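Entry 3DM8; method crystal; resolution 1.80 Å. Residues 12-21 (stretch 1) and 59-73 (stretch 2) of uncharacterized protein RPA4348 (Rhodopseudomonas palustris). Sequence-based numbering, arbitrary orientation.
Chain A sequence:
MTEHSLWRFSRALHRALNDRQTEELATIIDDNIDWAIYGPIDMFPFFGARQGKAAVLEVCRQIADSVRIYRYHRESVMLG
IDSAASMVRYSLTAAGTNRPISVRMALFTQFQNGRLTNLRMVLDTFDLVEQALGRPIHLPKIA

Stretch 1 12-21: ALHRALNDRQ
Stretch 2, residues 59-73: VCRQIADSVRIYRYH

Residues 12-19 continue a helix that begins earlier in the chain; Arg-20, with phi/psi 53/34, is the first residue to leave helical geometry. In the second stretch, helix 59-66 leads directly into strand 67-73, the break falling at Val-67 (-141/156). The two helix axes approach to 8.2 Å and cross at -52°, while the strand passes 7.8 Å from the first helix at 123° to its direction. The register is fixed by CA-CA distances of 4.2 Å for Leu-17 to Ala-64 and 5.9 Å for Asn-18 to Arg-68. So close a helix approach suits the small Ala-64, whose CB points toward the first helix and lies 3.8 Å from Leu-17 CA.

Leu-17 (chi1 m, chi2 t) buries the most area, 106 Å². Leu-17 CD2 packs 4.0 Å from Ile-63 CG2 and 3.4 Å from Cys-60 O; Leu-17 CD1 lies 3.6 Å from Ile-69 CD1, so the leucine touches both helix and strand. Leu-13 (t, p) extends the apolar contact, with CD1 3.9 Å from Cys-60 SG.

Asn-18 (chi1 -94°, chi2 31°) engages the strand backbone through both ends of its amide: ND2 donates to Ile-69 O at 2.8 Å and 167°, and OD1 accepts a weak bond from Ile-69 N at 3.3 Å. Arg-68 NH2 adds a weak bond to Asn-18 O, 3.1 Å.

Arg-20 (m, m, m) folds its guanidinium over Ala-64, bringing NE to 3.3 Å from CB. Arg-20 NH1 and NH2 converge on Asp-65 OD1 at 2.6 and 2.8 Å in a salt bridge, while Asp-65 OD2 pairs with Arg-61 NH1 at 2.9 Å. One carboxylate thus serves two arginines.

Farther along the strand, Tyr-72 OH accepts a weak hydrogen bond from His-14 ND1 (3.1 Å, 121°); their rings, 30° apart in plane, barely overlap.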

ATOM      1  N   ALA A  12       4.587 -18.918  -8.261  1.00 14.03           N
ATOM      2  CA  ALA A  12       5.737 -18.799  -9.150  1.00 14.19           C
ATOM      3  C   ALA A  12       6.817 -17.951  -8.492  1.00 14.46           C
ATOM      4  O   ALA A  12       7.992 -18.264  -8.550  1.00 15.20           O
ATOM      5  CB  ALA A  12       5.319 -18.143 -10.457  1.00 14.67           C
ATOM      6  N   LEU A  13       6.393 -16.879  -7.850  1.00 14.13           N
ATOM      7  CA  LEU A  13       7.331 -15.989  -7.171  1.00 15.48           C
ATOM      8  C   LEU A  13       7.976 -16.688  -5.955  1.00 15.41           C
ATOM      9  O   LEU A  13       9.188 -16.544  -5.633  1.00 16.97           O
ATOM     10  CB  LEU A  13       6.582 -14.726  -6.743  1.00 15.51           C
ATOM     11  CG  LEU A  13       7.510 -13.660  -6.150  1.00 17.03           C
ATOM     12  CD1 LEU A  13       8.587 -13.185  -7.169  1.00 19.08           C
ATOM     13  CD2 LEU A  13       6.603 -12.524  -5.607  1.00 22.16           C
ATOM     14  N   HIS A  14       7.171 -17.473  -5.247  1.00 16.07           N
ATOM     15  CA  HIS A  14       7.679 -18.276  -4.121  1.00 15.04           C
ATOM     16  C   HIS A  14       8.796 -19.208  -4.547  1.00 15.98           C
ATOM     17  O   HIS A  14       9.873 -19.303  -3.911  1.00 15.95           O
ATOM     18  CB  HIS A  14       6.535 -19.119  -3.535  1.00 16.29           C
ATOM     19  CG  HIS A  14       6.924 -19.934  -2.347  1.00 17.26           C
ATOM     20  ND1 HIS A  14       6.550 -19.589  -1.056  1.00 20.82           N
ATOM     21  CD2 HIS A  14       7.603 -21.100  -2.246  1.00 16.08           C
ATOM     22  CE1 HIS A  14       6.997 -20.509  -0.216  1.00 19.69           C
ATOM     23  NE2 HIS A  14       7.668 -21.414  -0.909  1.00 18.92           N
ATOM     24  N   ARG A  15       8.542 -19.912  -5.636  1.00 16.16           N
ATOM     25  CA  ARG A  15       9.542 -20.836  -6.193  1.00 17.26           C
ATOM     26  C   ARG A  15      10.840 -20.089  -6.507  1.00 16.73           C
ATOM     27  O   ARG A  15      11.937 -20.581  -6.258  1.00 14.68           O
ATOM     28  CB  ARG A  15       9.027 -21.532  -7.465  1.00 18.74           C
ATOM     29  CG  ARG A  15       7.831 -22.404  -7.212  1.00 23.16           C
ATOM     30  CD  ARG A  15       7.708 -23.407  -8.314  1.00 28.13           C
ATOM     31  NE  ARG A  15       6.493 -24.207  -8.224  1.00 33.31           N
ATOM     32  CZ  ARG A  15       6.411 -25.374  -7.590  1.00 36.59           C
ATOM     33  NH1 ARG A  15       7.467 -25.872  -6.952  1.00 38.12           N
ATOM     34  NH2 ARG A  15       5.262 -26.033  -7.575  1.00 37.76           N
ATOM     35  N   ALA A  16      10.699 -18.872  -7.040  1.00 15.62           N
ATOM     36  CA  ALA A  16      11.853 -18.135  -7.518  1.00 16.15           C
ATOM     37  C   ALA A  16      12.613 -17.637  -6.299  1.00 17.10           C
ATOM     38  O   ALA A  16      13.834 -17.820  -6.192  1.00 18.04           O
ATOM     39  CB  ALA A  16      11.483 -16.991  -8.451  1.00 14.89           C
ATOM     40  N   LEU A  17      11.897 -17.062  -5.346  1.00 16.48           N
ATOM     41  CA  LEU A  17      12.579 -16.404  -4.228  1.00 17.36           C
ATOM     42  C   LEU A  17      13.160 -17.407  -3.265  1.00 18.97           C
ATOM     43  O   LEU A  17      14.238 -17.195  -2.681  1.00 19.35           O
ATOM     44  CB  LEU A  17      11.643 -15.464  -3.473  1.00 18.76           C
ATOM     45  CG  LEU A  17      11.103 -14.298  -4.287  1.00 18.05           C
ATOM     46  CD1 LEU A  17      10.373 -13.319  -3.334  1.00 19.57           C
ATOM     47  CD2 LEU A  17      12.129 -13.577  -5.160  1.00 18.42           C
ATOM     48  N   ASN A  18      12.447 -18.513  -3.072  1.00 19.00           N
ATOM     49  CA  ASN A  18      12.858 -19.441  -2.026  1.00 20.39           C
ATOM     50  C   ASN A  18      13.711 -20.555  -2.556  1.00 20.00           C
ATOM     51  O   ASN A  18      14.724 -20.952  -1.941  1.00 20.16           O
ATOM     52  CB  ASN A  18      11.679 -19.940  -1.198  1.00 21.03           C
ATOM     53  CG  ASN A  18      11.484 -19.080   0.053  1.00 23.54           C
ATOM     54  OD1 ASN A  18      11.787 -17.882   0.027  1.00 24.62           O
ATOM     55  ND2 ASN A  18      11.030 -19.685   1.146  1.00 28.17           N
ATOM     56  N   ASP A  19      13.360 -21.037  -3.738  1.00 19.89           N
ATOM     57  CA  ASP A  19      14.058 -22.234  -4.283  1.00 19.72           C
ATOM     58  C   ASP A  19      14.986 -21.923  -5.444  1.00 19.62           C
ATOM     59  O   ASP A  19      15.627 -22.817  -6.001  1.00 19.43           O
ATOM     60  CB  ASP A  19      13.052 -23.311  -4.717  1.00 20.45           C
ATOM     61  CG  ASP A  19      12.247 -23.849  -3.569  1.00 23.91           C
ATOM     62  OD1 ASP A  19      11.009 -23.717  -3.569  1.00 29.41           O
ATOM     63  OD2 ASP A  19      12.850 -24.381  -2.628  1.00 30.05           O
ATOM     64  N   ARG A  20      15.041 -20.652  -5.800  1.00 18.87           N
ATOM     65  CA  ARG A  20      15.796 -20.178  -6.967  1.00 18.50           C
ATOM     66  C   ARG A  20      15.442 -20.909  -8.251  1.00 18.25           C
ATOM     67  O   ARG A  20      16.297 -21.157  -9.097  1.00 18.45           O
ATOM     68  CB  ARG A  20      17.300 -20.265  -6.748  1.00 19.59           C
ATOM     69  CG  ARG A  20      17.702 -19.902  -5.394  1.00 21.05           C
ATOM     70  CD  ARG A  20      17.298 -18.490  -5.036  1.00 24.91           C
ATOM     71  NE  ARG A  20      17.752 -17.464  -5.973  1.00 26.16           N
ATOM     72  CZ  ARG A  20      18.866 -16.735  -5.826  1.00 27.32           C
ATOM     73  NH1 ARG A  20      19.157 -15.786  -6.702  1.00 27.69           N
ATOM     74  NH2 ARG A  20      19.685 -16.958  -4.819  1.00 26.74           N
ATOM     75  N   GLN A  21      14.180 -21.289  -8.358  1.00 17.82           N
ATOM     76  CA  GLN A  21      13.639 -21.912  -9.559  1.00 18.19           C
ATOM     77  C   GLN A  21      12.719 -20.905 -10.226  1.00 17.94           C
ATOM     78  O   GLN A  21      11.635 -20.652  -9.738  1.00 17.17           O
ATOM     79  CB  GLN A  21      12.834 -23.161  -9.198  1.00 18.75           C
ATOM     80  CG  GLN A  21      13.624 -24.328  -8.655  1.00 23.18           C
ATOM     81  CD  GLN A  21      12.747 -25.306  -7.860  1.00 29.84           C
ATOM     82  OE1 GLN A  21      11.505 -25.169  -7.798  1.00 35.57           O
ATOM     83  NE2 GLN A  21      13.388 -26.269  -7.220  1.00 32.23           N
ATOM     84  N   VAL A  59      15.253  -7.875 -10.923  1.00 12.46           N
ATOM     85  CA  VAL A  59      14.753  -7.488  -9.589  1.00 12.25           C
ATOM     86  C   VAL A  59      14.523  -8.723  -8.713  1.00 12.70           C
ATOM     87  O   VAL A  59      14.907  -8.775  -7.562  1.00 13.23           O
ATOM     88  CB  VAL A  59      13.485  -6.623  -9.688  1.00 13.00           C
ATOM     89  CG1 VAL A  59      12.679  -6.527  -8.358  1.00 12.52           C
ATOM     90  CG2 VAL A  59      13.834  -5.242 -10.246  1.00 12.34           C
ATOM     91  N   CYS A  60      13.830  -9.720  -9.277  1.00 13.82           N
ATOM     92  CA  CYS A  60      13.433 -10.863  -8.496  1.00 14.23           C
ATOM     93  C   CYS A  60      14.640 -11.712  -8.114  1.00 13.61           C
ATOM     94  O   CYS A  60      14.650 -12.320  -7.042  1.00 13.69           O
ATOM     95  CB  CYS A  60      12.363 -11.704  -9.204  1.00 14.13           C
ATOM     96  SG  CYS A  60      10.776 -10.823  -9.308  1.00 16.23           S
ATOM     97  N   ARG A  61      15.664 -11.681  -8.960  1.00 13.88           N
ATOM     98  CA  ARG A  61      16.932 -12.415  -8.700  1.00 12.39           C
ATOM     99  C   ARG A  61      17.660 -11.768  -7.509  1.00 13.25           C
ATOM    100  O   ARG A  61      18.138 -12.432  -6.610  1.00 11.84           O
ATOM    101  CB  ARG A  61      17.857 -12.431  -9.919  1.00 13.34           C
ATOM    102  CG  ARG A  61      19.170 -13.162  -9.709  1.00 16.54           C
ATOM    103  CD  ARG A  61      20.227 -12.828 -10.809  1.00 22.03           C
ATOM    104  NE  ARG A  61      20.711 -11.464 -10.678  1.00 22.33           N
ATOM    105  CZ  ARG A  61      21.439 -11.045  -9.652  1.00 24.94           C
ATOM    106  NH1 ARG A  61      21.758 -11.900  -8.714  1.00 27.95           N
ATOM    107  NH2 ARG A  61      21.847  -9.782  -9.557  1.00 26.74           N
ATOM    108  N   GLN A  62      17.714 -10.455  -7.543  1.00 13.16           N
ATOM    109  CA  GLN A  62      18.327  -9.692  -6.460  1.00 14.02           C
ATOM    110  C   GLN A  62      17.593  -9.879  -5.131  1.00 13.62           C
ATOM    111  O   GLN A  62      18.200 -10.024  -4.072  1.00 13.74           O
ATOM    112  CB  GLN A  62      18.349  -8.227  -6.816  1.00 14.51           C
ATOM    113  CG  GLN A  62      19.245  -7.901  -7.957  1.00 16.30           C
ATOM    114  CD  GLN A  62      19.090  -6.441  -8.364  1.00 22.04           C
ATOM    115  OE1 GLN A  62      18.047  -6.013  -8.832  1.00 27.12           O
ATOM    116  NE2 GLN A  62      20.131  -5.673  -8.162  1.00 26.33           N
ATOM    117  N   ILE A  63      16.275  -9.885  -5.182  1.00 13.42           N
ATOM    118  CA  ILE A  63      15.477 -10.126  -3.967  1.00 13.62           C
ATOM    119  C   ILE A  63      15.741 -11.552  -3.454  1.00 12.97           C
ATOM    120  O   ILE A  63      15.924 -11.753  -2.269  1.00 14.16           O
ATOM    121  CB  ILE A  63      13.932  -9.936  -4.188  1.00 12.48           C
ATOM    122  CG1 ILE A  63      13.647  -8.477  -4.494  1.00 13.52           C
ATOM    123  CG2 ILE A  63      13.177 -10.390  -2.951  1.00 12.05           C
ATOM    124  CD1 ILE A  63      12.218  -8.196  -5.039  1.00 15.08           C
ATOM    125  N   ALA A  64      15.751 -12.533  -4.354  1.00 12.97           N
ATOM    126  CA  ALA A  64      15.964 -13.941  -3.960  1.00 14.21           C
ATOM    127  C   ALA A  64      17.298 -14.116  -3.241  1.00 15.68           C
ATOM    128  O   ALA A  64      17.455 -14.918  -2.327  1.00 16.77           O
ATOM    129  CB  ALA A  64      15.923 -14.857  -5.169  1.00 13.28           C
ATOM    130  N   ASP A  65      18.283 -13.404  -3.762  1.00 17.93           N
ATOM    131  CA  ASP A  65      19.648 -13.400  -3.201  1.00 18.86           C
ATOM    132  C   ASP A  65      19.684 -12.837  -1.801  1.00 17.88           C
ATOM    133  O   ASP A  65      20.468 -13.289  -0.969  1.00 19.40           O
ATOM    134  CB  ASP A  65      20.589 -12.530  -4.025  1.00 19.38           C
ATOM    135  CG  ASP A  65      21.183 -13.251  -5.183  1.00 26.12           C
ATOM    136  OD1 ASP A  65      20.944 -14.467  -5.356  1.00 31.77           O
ATOM    137  OD2 ASP A  65      21.927 -12.596  -5.934  1.00 33.52           O
ATOM    138  N   SER A  66      18.805 -11.874  -1.539  1.00 17.79           N
ATOM    139  CA  SER A  66      18.850 -11.033  -0.333  1.00 18.49           C
ATOM    140  C   SER A  66      18.055 -11.560   0.861  1.00 17.94           C
ATOM    141  O   SER A  66      18.356 -11.204   2.013  1.00 16.97           O
ATOM    142  CB  SER A  66      18.322  -9.633  -0.623  1.00 19.46           C
ATOM    143  OG  SER A  66      19.154  -8.965  -1.555  1.00 25.77           O
ATOM    144  N   VAL A  67      17.011 -12.322   0.572  1.00 17.04           N
ATOM    145  CA  VAL A  67      16.051 -12.753   1.589  1.00 18.51           C
ATOM    146  C   VAL A  67      15.585 -14.189   1.405  1.00 19.16           C
ATOM    147  O   VAL A  67      15.617 -14.754   0.324  1.00 19.81           O
ATOM    148  CB  VAL A  67      14.796 -11.841   1.646  1.00 18.67           C
ATOM    149  CG1 VAL A  67      15.159 -10.376   1.935  1.00 20.75           C
ATOM    150  CG2 VAL A  67      13.987 -11.952   0.381  1.00 17.95           C
ATOM    151  N   ARG A  68      15.159 -14.752   2.517  1.00 21.31           N
ATOM    152  CA  ARG A  68      14.336 -15.945   2.536  1.00 22.82           C
ATOM    153  C   ARG A  68      13.096 -15.705   3.378  1.00 21.82           C
ATOM    154  O   ARG A  68      13.172 -15.303   4.536  1.00 23.04           O
ATOM    155  CB  ARG A  68      15.131 -17.124   3.094  1.00 24.13           C
ATOM    156  CG  ARG A  68      14.303 -18.334   3.419  1.00 28.94           C
ATOM    157  CD  ARG A  68      15.139 -19.611   3.497  1.00 33.55           C
ATOM    158  NE  ARG A  68      14.324 -20.728   3.014  1.00 38.90           N
ATOM    159  CZ  ARG A  68      14.528 -21.380   1.871  1.00 40.93           C
ATOM    160  NH1 ARG A  68      13.711 -22.366   1.523  1.00 42.70           N
ATOM    161  NH2 ARG A  68      15.554 -21.063   1.091  1.00 41.51           N
ATOM    162  N   ILE A  69      11.962 -16.002   2.758  1.00 21.40           N
ATOM    163  CA  ILE A  69      10.651 -15.839   3.367  1.00 22.33           C
ATOM    164  C   ILE A  69      10.255 -17.113   4.044  1.00 21.00           C
ATOM    165  O   ILE A  69      10.325 -18.213   3.446  1.00 21.73           O
ATOM    166  CB  ILE A  69       9.579 -15.484   2.310  1.00 22.79           C
ATOM    167  CG1 ILE A  69       9.970 -14.199   1.591  1.00 25.57           C
ATOM    168  CG2 ILE A  69       8.217 -15.343   2.970  1.00 25.13           C
ATOM    169  CD1 ILE A  69       9.795 -14.268   0.060  1.00 24.31           C
ATOM    170  N   TYR A  70       9.892 -16.983   5.319  1.00 20.67           N
ATOM    171  CA  TYR A  70       9.500 -18.139   6.112  1.00 20.51           C
ATOM    172  C   TYR A  70       8.026 -18.149   6.528  1.00 19.96           C
ATOM    173  O   TYR A  70       7.479 -19.196   6.901  1.00 19.97           O
ATOM    174  CB  TYR A  70      10.408 -18.304   7.312  1.00 21.26           C
ATOM    175  CG  TYR A  70      10.339 -17.248   8.361  1.00 19.42           C
ATOM    176  CD1 TYR A  70       9.423 -17.321   9.398  1.00 22.39           C
ATOM    177  CD2 TYR A  70      11.214 -16.176   8.357  1.00 18.43           C
ATOM    178  CE1 TYR A  70       9.373 -16.357  10.366  1.00 20.17           C
ATOM    179  CE2 TYR A  70      11.195 -15.272   9.310  1.00 19.66           C
ATOM    180  CZ  TYR A  70      10.263 -15.341  10.322  1.00 20.82           C
ATOM    181  OH  TYR A  70      10.225 -14.351  11.251  1.00 21.64           O
ATOM    182  N   ARG A  71       7.374 -17.004   6.377  1.00 19.02           N
ATOM    183  CA  ARG A  71       5.943 -16.902   6.664  1.00 19.32           C
ATOM    184  C   ARG A  71       5.244 -15.822   5.842  1.00 19.06           C
ATOM    185  O   ARG A  71       5.826 -14.789   5.532  1.00 17.88           O
ATOM    186  CB  ARG A  71       5.712 -16.718   8.177  1.00 18.44           C
ATOM    187  CG  ARG A  71       4.362 -17.184   8.645  1.00 21.01           C
ATOM    188  CD  ARG A  71       4.384 -17.522  10.139  1.00 25.34           C
ATOM    189  N   TYR A  72       4.036 -16.156   5.386  1.00 19.00           N
ATOM    190  CA  TYR A  72       3.162 -15.226   4.676  1.00 19.82           C
ATOM    191  C   TYR A  72       1.880 -15.032   5.432  1.00 19.11           C
ATOM    192  O   TYR A  72       1.341 -16.001   5.958  1.00 18.11           O
ATOM    193  CB  TYR A  72       2.789 -15.788   3.325  1.00 21.25           C
ATOM    194  CG  TYR A  72       3.950 -16.020   2.395  1.00 24.51           C
ATOM    195  CD1 TYR A  72       4.853 -17.052   2.618  1.00 27.05           C
ATOM    196  CD2 TYR A  72       4.134 -15.206   1.282  1.00 28.32           C
ATOM    197  CE1 TYR A  72       5.932 -17.275   1.740  1.00 28.71           C
ATOM    198  CE2 TYR A  72       5.191 -15.424   0.404  1.00 30.04           C
ATOM    199  CZ  TYR A  72       6.091 -16.463   0.633  1.00 29.43           C
ATOM    200  OH  TYR A  72       7.151 -16.655  -0.257  1.00 27.04           O
ATOM    201  N   HIS A  73       1.412 -13.789   5.484  1.00 18.32           N
ATOM    202  CA  HIS A  73       0.091 -13.506   5.999  1.00 20.90           C
ATOM    203  C   HIS A  73      -0.680 -12.568   5.084  1.00 21.12           C
ATOM    204  O   HIS A  73      -0.293 -11.441   4.861  1.00 22.07           O
ATOM    205  CB  HIS A  73       0.085 -12.924   7.395  1.00 21.04           C
ATOM    206  CG  HIS A  73      -1.298 -12.800   7.936  1.00 25.08           C
ATOM    207  ND1 HIS A  73      -1.888 -11.584   8.206  1.00 29.45           N
ATOM    208  CD2 HIS A  73      -2.254 -13.739   8.155  1.00 27.89           C
ATOM    209  CE1 HIS A  73      -3.130 -11.781   8.614  1.00 26.67           C
ATOM    210  NE2 HIS A  73      -3.378 -13.078   8.589  1.00 29.54           N
TER